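Putative phosphinothricin n-acetyltransferase (Acinetobacter baylyi, PDB 2JLM) probably transfers the acetyl group of acetyl-CoA to the amino group of L-methionine sulfone and L-methionine sulfoximine, as a member of the GNAT family. Local coordinates at residues G129-D132 and A133-A137. Residues are numbered along the deposited sequence; the frame is centred on the assembly and turned at random.
Sequences GCID and ATNVA
D132 meets T134 and N135 in a local turn contact, through its carboxylate and its backbone carbonyl respectively, where strand 126-132 ends and the chain swings into helix 136-144. Two bonds made by D132 define it. Its carbonyl O accepts N135 N at 2.9 Å, closing a type I beta turn from D132 to N135; the donor stands 51° out of the carbonyl plane. Its carboxylate receives the amide of T134, N to OD1 2.7 Å, along a nearly straight path (N-H...O 173°) but from above the carboxylate plane. This is an Asx turn laid over the beta turn, and it depends on CG lying anti to the backbone N of D132 (chi1 169°), which swings the carboxylate forward over the turn. The T134 hydroxyl comes to the same group, OG1 lying 2.9 Å from OD1 in a weak bond, and not a settled one, since the one hydroxyl proton has another acceptor in reach. A water links D132 OD2, to which it donates, with T134 OG1 at 2.8 Å. D132 OD2 also bonds the hydroxyl of T36, so this buried carboxylate has partners on both oxygens.

In the GNAT fold this bend leads from an inner strand of the mixed sheet, parallel to strand 91-98 and antiparallel to strand 162-172, into the next helix. N135 occupies the N-cap of that helix and is the centre of an inverse gamma turn, with OD1 weakly bonded to the amide of S138. One residue back on the strand, I131 CG2 packs on N135 CB at 3.8 Å, the two side chains crossing at about a right angle; I131 also touches S138, I139 and H142 of the helix. A second water accepts from D132 N at 3.2 Å and, weakly, from N135 ND2, bridging strand end and cap.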
loop_
_atom_site.group_PDB
_atom_site.type_symbol
_atom_site.label_atom_id
_atom_site.label_comp_id
_atom_site.label_asym_id
_atom_site.label_seq_id
_atom_site.Cartn_x
_atom_site.Cartn_y
_atom_site.Cartn_z
ATOM N N GLY D 129 -13.006 -1.529 -22.218
ATOM C CA GLY D 129 -12.037 -1.690 -23.288
ATOM C C GLY D 129 -12.432 -0.904 -24.532
ATOM O O GLY D 129 -13.582 -0.918 -24.964
ATOM N N CYS D 130 -11.470 -0.210 -25.113
ATOM C CA CYS D 130 -11.716 0.530 -26.332
ATOM C C CYS D 130 -11.001 -0.139 -27.514
ATOM O O CYS D 130 -9.780 -0.168 -27.568
ATOM C CB CYS D 130 -11.255 1.977 -26.167
ATOM S SG CYS D 130 -11.605 3.005 -27.599
ATOM N N ILE D 131 -11.782 -0.664 -28.455
ATOM C CA ILE D 131 -11.279 -1.544 -29.525
ATOM C C ILE D 131 -11.688 -1.030 -30.912
ATOM O O ILE D 131 -12.835 -0.615 -31.113
ATOM C CB ILE D 131 -11.888 -2.944 -29.361
ATOM C CG1 ILE D 131 -11.614 -3.479 -27.951
ATOM C CG2 ILE D 131 -11.369 -3.895 -30.423
ATOM C CD1 ILE D 131 -12.567 -4.575 -27.512
ATOM N N ASP D 132 -10.762 -1.051 -31.864
ATOM C CA ASP D 132 -11.117 -0.811 -33.268
ATOM C C ASP D 132 -12.277 -1.745 -33.619
ATOM O O ASP D 132 -12.209 -2.949 -33.379
ATOM C CB ASP D 132 -9.892 -1.056 -34.153
ATOM C CG ASP D 132 -10.222 -1.098 -35.638
ATOM O OD1 ASP D 132 -11.416 -1.117 -36.010
ATOM O OD2 ASP D 132 -9.265 -1.126 -36.446
ATOM N N ALA D 133 -13.357 -1.195 -34.159
ATOM C CA ALA D 133 -14.553 -1.993 -34.404
ATOM C C ALA D 133 -14.339 -3.122 -35.417
ATOM O O ALA D 133 -15.146 -4.044 -35.496
ATOM C CB ALA D 133 -15.719 -1.095 -34.835
ATOM N N THR D 134 -13.257 -3.059 -36.188
ATOM C CA THR D 134 -12.979 -4.109 -37.168
ATOM C C THR D 134 -12.154 -5.240 -36.573
ATOM O O THR D 134 -11.866 -6.235 -37.246
ATOM C CB THR D 134 -12.199 -3.569 -38.381
ATOM O OG1 THR D 134 -10.899 -3.144 -37.958
ATOM C CG2 THR D 134 -12.934 -2.407 -39.032
ATOM N N ASN D 135 -11.759 -5.087 -35.316
ATOM C CA ASN D 135 -10.865 -6.065 -34.710
ATOM C C ASN D 135 -11.605 -7.240 -34.133
ATOM O O ASN D 135 -11.803 -7.340 -32.920
ATOM C CB ASN D 135 -9.988 -5.440 -33.643
ATOM C CG ASN D 135 -8.852 -6.343 -33.237
ATOM O OD1 ASN D 135 -8.863 -7.552 -33.515
ATOM N ND2 ASN D 135 -7.862 -5.769 -32.568
ATOM N N VAL D 136 -11.994 -8.141 -35.024
ATOM C CA VAL D 136 -12.825 -9.271 -34.663
ATOM C C VAL D 136 -12.241 -10.085 -33.501
ATOM O O VAL D 136 -12.956 -10.413 -32.553
ATOM C CB VAL D 136 -13.061 -10.163 -35.906
ATOM C CG1 VAL D 136 -13.772 -11.437 -35.518
ATOM C CG2 VAL D 136 -13.846 -9.387 -36.955
ATOM N N ALA D 137 -10.952 -10.419 -33.564
ATOM C CA ALA D 137 -10.374 -11.301 -32.534
ATOM C C ALA D 137 -10.423 -10.686 -31.144
ATOM O O ALA D 137 -10.684 -11.378 -30.167
ATOM C CB ALA D 137 -8.952 -11.713 -32.876
HETATM O O HOH W 1 -8.073 -2.632 -31.292
HETATM O O HOH W 2 -9.013 -1.489 -39.147
#